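Long-range contacts in uncharacterized protein (Eubacterium siraeum, PDB 4NZK), which is of unknown function but belongs to the DHHW family, whose SGNH-hydrolase-like fold is consistent with an esterase-type or acetyl-transfer activity: residues 103-108 and 141-146; 231-236 and 245-250. All blocks are in the same frame, centred on the assembly; numbering follows the deposited sequence.

Contact 1: 103-108 and 141-146; sequences FNMVVP and INVDGY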
loop_
_atom_site.group_PDB
_atom_site.type_symbol
_atom_site.label_atom_id
_atom_site.label_comp_id
_atom_site.label_asym_id
_atom_site.label_seq_id
_atom_site.Cartn_x
_atom_site.Cartn_y
_atom_site.Cartn_z
ATOM N N PHE A 103 7.696 5.809 10.607
ATOM C CA PHE A 103 7.503 6.554 9.376
ATOM C C PHE A 103 6.031 6.446 8.975
ATOM O O PHE A 103 5.362 5.434 9.249
ATOM C CB PHE A 103 8.319 5.951 8.237
ATOM C CG PHE A 103 9.820 5.952 8.431
ATOM C CD1 PHE A 103 10.461 5.019 9.249
ATOM C CD2 PHE A 103 10.596 6.867 7.752
ATOM C CE1 PHE A 103 11.848 5.000 9.347
ATOM C CE2 PHE A 103 11.977 6.871 7.864
ATOM C CZ PHE A 103 12.599 5.947 8.676
ATOM N N ASN A 104 5.542 7.490 8.326
ATOM C CA ASN A 104 4.181 7.540 7.824
ATOM C C ASN A 104 4.217 7.850 6.321
ATOM O O ASN A 104 4.862 8.800 5.900
ATOM C CB ASN A 104 3.469 8.703 8.502
ATOM C CG ASN A 104 2.094 8.947 7.936
ATOM O OD1 ASN A 104 1.260 8.066 7.963
ATOM N ND2 ASN A 104 1.869 10.147 7.390
HETATM N N MSE A 105 3.502 7.048 5.541
HETATM C CA MSE A 105 3.374 7.299 4.089
HETATM C C MSE A 105 1.967 7.008 3.647
HETATM O O MSE A 105 1.601 5.860 3.382
HETATM C CB MSE A 105 4.448 6.525 3.301
HETATM C CG MSE A 105 4.432 7.012 1.823
HETATM SE SE MSE A 105 5.913 6.282 0.791
HETATM C CE MSE A 105 5.536 4.426 1.049
ATOM N N VAL A 106 1.157 8.063 3.615
ATOM C CA VAL A 106 -0.212 7.995 3.168
ATOM C C VAL A 106 -0.237 8.407 1.714
ATOM O O VAL A 106 0.284 9.469 1.355
ATOM C CB VAL A 106 -1.168 8.867 4.029
ATOM C CG1 VAL A 106 -2.589 8.807 3.471
ATOM C CG2 VAL A 106 -1.147 8.389 5.481
ATOM N N VAL A 107 -0.847 7.576 0.886
ATOM C CA VAL A 107 -0.799 7.810 -0.564
ATOM C C VAL A 107 -2.207 7.955 -1.136
ATOM O O VAL A 107 -3.155 7.393 -0.616
ATOM C CB VAL A 107 -0.048 6.692 -1.305
ATOM C CG1 VAL A 107 1.436 6.699 -0.924
ATOM C CG2 VAL A 107 -0.655 5.313 -1.057
ATOM N N PRO A 108 -2.328 8.724 -2.221
ATOM C CA PRO A 108 -3.626 8.927 -2.820
ATOM C C PRO A 108 -3.984 7.764 -3.729
ATOM O O PRO A 108 -3.143 6.942 -4.050
ATOM C CB PRO A 108 -3.415 10.165 -3.666
ATOM C CG PRO A 108 -2.012 10.053 -4.089
ATOM C CD PRO A 108 -1.267 9.473 -2.926
ATOM N N ILE A 141 8.200 10.278 11.225
ATOM C CA ILE A 141 8.807 10.825 10.002
ATOM C C ILE A 141 7.849 10.714 8.833
ATOM O O ILE A 141 7.447 9.630 8.467
ATOM C CB ILE A 141 10.089 10.036 9.673
ATOM C CG1 ILE A 141 11.075 10.149 10.843
ATOM C CG2 ILE A 141 10.692 10.504 8.367
ATOM C CD1 ILE A 141 12.175 9.124 10.782
ATOM N N ASN A 142 7.495 11.833 8.236
ATOM C CA ASN A 142 6.559 11.818 7.128
ATOM C C ASN A 142 7.313 11.605 5.834
ATOM O O ASN A 142 8.308 12.243 5.589
ATOM C CB ASN A 142 5.747 13.108 7.021
ATOM C CG ASN A 142 4.647 12.966 5.983
ATOM O OD1 ASN A 142 3.772 12.109 6.131
ATOM N ND2 ASN A 142 4.714 13.742 4.923
ATOM N N VAL A 143 6.801 10.710 5.004
ATOM C CA VAL A 143 7.381 10.440 3.702
ATOM C C VAL A 143 6.401 10.989 2.638
ATOM O O VAL A 143 5.221 10.687 2.680
ATOM C CB VAL A 143 7.571 8.928 3.476
ATOM C CG1 VAL A 143 8.179 8.637 2.114
ATOM C CG2 VAL A 143 8.367 8.297 4.578
ATOM N N ASP A 144 6.909 11.803 1.718
ATOM C CA ASP A 144 6.078 12.434 0.705
ATOM C C ASP A 144 5.882 11.542 -0.518
ATOM O O ASP A 144 6.435 11.774 -1.606
ATOM C CB ASP A 144 6.629 13.791 0.309
ATOM C CG ASP A 144 5.593 14.682 -0.365
ATOM O OD1 ASP A 144 4.497 14.191 -0.778
ATOM O OD2 ASP A 144 5.919 15.898 -0.491
ATOM N N GLY A 145 5.083 10.510 -0.316
ATOM C CA GLY A 145 4.690 9.600 -1.389
ATOM C C GLY A 145 3.876 10.303 -2.442
ATOM O O GLY A 145 4.002 9.990 -3.631
ATOM N N TYR A 146 3.036 11.247 -2.020
ATOM C CA TYR A 146 2.232 12.016 -2.970
ATOM C C TYR A 146 3.086 12.684 -4.051
ATOM O O TYR A 146 2.811 12.580 -5.220
ATOM C CB TYR A 146 1.406 13.068 -2.241
ATOM C CG TYR A 146 0.457 13.781 -3.140
ATOM C CD1 TYR A 146 0.854 14.795 -4.015
ATOM C CD2 TYR A 146 -0.859 13.411 -3.147
ATOM C CE1 TYR A 146 -0.071 15.399 -4.855
ATOM C CE2 TYR A 146 -1.762 14.006 -4.003
ATOM C CZ TYR A 146 -1.381 14.980 -4.843
ATOM O OH TYR A 146 -2.355 15.536 -5.659
HETATM O O HOH W 1 2.453 10.749 3.988
HETATM O O HOH W 2 2.399 11.139 0.914
#
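Ile141 lays its CD1 methyl over one face of the Phe103 ring, 4.0 Å from CD1 to the ring centroid, a CH-pi contact displaced toward the rim. The side chains lie side by side on one face of a mixed sheet. Here the short edge strand 141-142 joins strand 101-107 in parallel after a helical connection, as in the alpha/beta core of SGNH hydrolases. Asn104 N donates to Ile141 O and Val143 N to Asn104 O, each at 2.9 Å. On the other face Asn104 and Asn142 run in the same direction. Both have CG anti to the backbone N (chi1 173° and -172°), which puts their CG atoms side by side; the amide planes are 34° apart. Asn104 ND2 donates to Asn142 OD1 at 3.0 Å, and Asn104 OD1 is held by Tyr85. Val143 turns its CG1 methyl to the selenium of selenomethionine Met105, with SE and CG1 3.5 Å apart. Beyond Val143 the chain turns into helix 145-150 and direct backbone bonding gives way to water. One water accepts from Val106 N and lies close to Asn142 OD1 and Val143 O. A second accepts from Tyr146 N and reaches Val106 O. Pro108 CG rests 3.7 Å from Tyr146 CD2.

Contact 2: 231-236 and 245-250; sequences ATYYTT and TQFHSI
Ala231 and His248 are joined by two hydrogen bonds. Ala231 N donates to His248 O at 2.9 Å. In return His248 ND1 donates to Ala231 O at 2.7 Å, with the oxygen almost in the imidazole plane. CG of His248 lies beside its own backbone N (chi1 -61°), 3.4 Å from Ala231 O. A third direct bond comes from Tyr233, whose OH donates to Ser249 O at 2.7 Å. The hydroxyl lies in the carbonyl plane, on a lone pair, and Ser249 O sits at the edge of the Tyr233 ring. A water extends the polar set, accepting from Tyr233 N and lying 2.8 Å from Phe247 O. Apolar contacts are fewer. The Tyr233 and Phe247 rings meet obliquely, planes 38° apart, with Tyr233 CE1 3.6 Å from Phe247 CD2. Ala231 CB meets Ile250 CG2 at 3.9 Å. Strand 229-234 is the outermost strand of the mixed sheet. Segment 245-250 meets its outer edge but forms no regular strand. Its other edge pairs with strand 270-275. A carbonyl oxygen can only accept, so the short ND1 to Ala231 O bond implies a proton on ND1. The strand edge is thus held by one main-chain bond and two side-chain donors to carbonyl oxygens.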
loop_
_atom_site.group_PDB
_atom_site.type_symbol
_atom_site.label_atom_id
_atom_site.label_comp_id
_atom_site.label_asym_id
_atom_site.label_seq_id
_atom_site.Cartn_x
_atom_site.Cartn_y
_atom_site.Cartn_z
ATOM N N ALA A 231 10.523 -16.174 3.026
ATOM C CA ALA A 231 9.348 -15.700 3.748
ATOM C C ALA A 231 8.767 -16.832 4.570
ATOM O O ALA A 231 8.751 -17.986 4.111
ATOM C CB ALA A 231 8.318 -15.141 2.795
ATOM N N THR A 232 8.266 -16.494 5.758
ATOM C CA THR A 232 7.561 -17.433 6.642
ATOM C C THR A 232 6.187 -16.832 6.917
ATOM O O THR A 232 6.065 -15.643 7.290
ATOM C CB THR A 232 8.351 -17.686 7.928
ATOM O OG1 THR A 232 9.654 -18.186 7.570
ATOM C CG2 THR A 232 7.638 -18.705 8.823
ATOM N N TYR A 233 5.157 -17.653 6.730
ATOM C CA TYR A 233 3.778 -17.244 6.909
ATOM C C TYR A 233 3.251 -17.609 8.306
ATOM O O TYR A 233 3.441 -18.728 8.790
ATOM C CB TYR A 233 2.913 -17.845 5.809
ATOM C CG TYR A 233 3.134 -17.187 4.474
ATOM C CD1 TYR A 233 4.168 -17.580 3.642
ATOM C CD2 TYR A 233 2.279 -16.188 4.011
ATOM C CE1 TYR A 233 4.391 -16.946 2.429
ATOM C CE2 TYR A 233 2.473 -15.577 2.806
ATOM C CZ TYR A 233 3.531 -15.952 2.007
ATOM O OH TYR A 233 3.731 -15.325 0.805
ATOM N N TYR A 234 2.627 -16.621 8.939
ATOM C CA TYR A 234 2.110 -16.722 10.291
ATOM C C TYR A 234 0.636 -16.335 10.342
ATOM O O TYR A 234 0.117 -15.639 9.455
ATOM C CB TYR A 234 2.888 -15.790 11.218
ATOM C CG TYR A 234 4.327 -16.152 11.471
ATOM C CD1 TYR A 234 5.324 -15.782 10.574
ATOM C CD2 TYR A 234 4.710 -16.801 12.641
ATOM C CE1 TYR A 234 6.647 -16.104 10.805
ATOM C CE2 TYR A 234 6.038 -17.114 12.881
ATOM C CZ TYR A 234 6.994 -16.765 11.960
ATOM O OH TYR A 234 8.318 -17.059 12.186
ATOM N N THR A 235 -0.029 -16.793 11.392
ATOM C CA THR A 235 -1.373 -16.378 11.657
ATOM C C THR A 235 -1.324 -14.947 12.200
ATOM O O THR A 235 -0.256 -14.412 12.485
ATOM C CB THR A 235 -2.009 -17.247 12.747
ATOM O OG1 THR A 235 -1.241 -17.116 13.959
ATOM C CG2 THR A 235 -2.009 -18.649 12.330
ATOM N N THR A 236 -2.497 -14.376 12.420
ATOM C CA THR A 236 -2.593 -12.992 12.915
ATOM C C THR A 236 -2.218 -12.821 14.386
ATOM O O THR A 236 -2.058 -11.684 14.874
ATOM C CB THR A 236 -3.957 -12.389 12.612
ATOM O OG1 THR A 236 -4.970 -13.186 13.212
ATOM C CG2 THR A 236 -4.176 -12.294 11.113
ATOM N N THR A 245 4.006 -24.347 5.827
ATOM C CA THR A 245 5.347 -24.658 6.309
ATOM C C THR A 245 6.407 -24.739 5.205
ATOM O O THR A 245 7.560 -24.335 5.415
ATOM C CB THR A 245 5.324 -25.970 7.118
ATOM O OG1 THR A 245 4.257 -25.905 8.074
ATOM C CG2 THR A 245 6.646 -26.177 7.854
ATOM N N GLN A 246 6.027 -25.225 4.029
ATOM C CA GLN A 246 6.986 -25.386 2.928
ATOM C C GLN A 246 6.950 -24.265 1.879
ATOM O O GLN A 246 7.624 -24.356 0.872
ATOM C CB GLN A 246 6.777 -26.745 2.224
ATOM C CG GLN A 246 6.835 -27.939 3.165
ATOM C CD GLN A 246 8.165 -28.066 3.871
ATOM O OE1 GLN A 246 9.222 -27.823 3.284
ATOM N NE2 GLN A 246 8.123 -28.458 5.136
ATOM N N PHE A 247 6.178 -23.208 2.134
ATOM C CA PHE A 247 6.018 -22.155 1.176
ATOM C C PHE A 247 6.742 -20.891 1.641
ATOM O O PHE A 247 6.451 -20.369 2.711
ATOM C CB PHE A 247 4.545 -21.871 0.929
ATOM C CG PHE A 247 4.336 -20.888 -0.170
ATOM C CD1 PHE A 247 4.594 -21.253 -1.480
ATOM C CD2 PHE A 247 3.936 -19.598 0.095
ATOM C CE1 PHE A 247 4.440 -20.350 -2.510
ATOM C CE2 PHE A 247 3.778 -18.688 -0.934
ATOM C CZ PHE A 247 4.024 -19.063 -2.240
ATOM N N HIS A 248 7.684 -20.411 0.832
ATOM C CA HIS A 248 8.582 -19.350 1.294
ATOM C C HIS A 248 8.777 -18.184 0.334
ATOM O O HIS A 248 9.675 -17.379 0.538
ATOM C CB HIS A 248 9.940 -19.963 1.684
ATOM C CG HIS A 248 9.838 -20.964 2.787
ATOM N ND1 HIS A 248 9.450 -20.627 4.065
ATOM C CD2 HIS A 248 10.036 -22.302 2.793
ATOM C CE1 HIS A 248 9.414 -21.714 4.814
ATOM N NE2 HIS A 248 9.770 -22.745 4.066
ATOM N N SER A 249 7.906 -18.054 -0.648
ATOM C CA SER A 249 7.917 -16.921 -1.568
ATOM C C SER A 249 6.863 -15.914 -1.143
ATOM O O SER A 249 5.882 -16.264 -0.495
ATOM C CB SER A 249 7.586 -17.377 -2.993
ATOM O OG SER A 249 7.586 -16.281 -3.893
ATOM N N ILE A 250 7.094 -14.643 -1.476
ATOM C CA ILE A 250 6.037 -13.636 -1.317
ATOM C C ILE A 250 5.163 -13.534 -2.551
ATOM O O ILE A 250 4.229 -12.752 -2.555
ATOM C CB ILE A 250 6.554 -12.229 -0.934
ATOM C CG1 ILE A 250 7.420 -11.672 -2.052
ATOM C CG2 ILE A 250 7.224 -12.273 0.424
ATOM C CD1 ILE A 250 7.773 -10.226 -1.791
HETATM O O HOH W 3 5.819 -20.229 5.483
#

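Overall arrangement
Contact 1 and contact 2 sit at opposite edges of the same mixed sheet. Its strand order runs 141-142, 101-107, 328-334, 282-287, 304-309, 270-275, 229-234. Contact 1 includes the first outermost strand and its parallel neighbour; contact 2 sets an irregular segment against the edge of the last strand, 229-234. Their centres are 28 Å apart, on opposite sides of the chain's centre, and their nearest atoms stay about 15 Å apart. Along the chain they come in series, contact 1 closing before contact 2 opens. Contact 1 is buried beside helix 126-136, whereas contact 2 is only partly buried. Four strands lie between them, so one sheet spans the alpha/beta core and its far antiparallel edge.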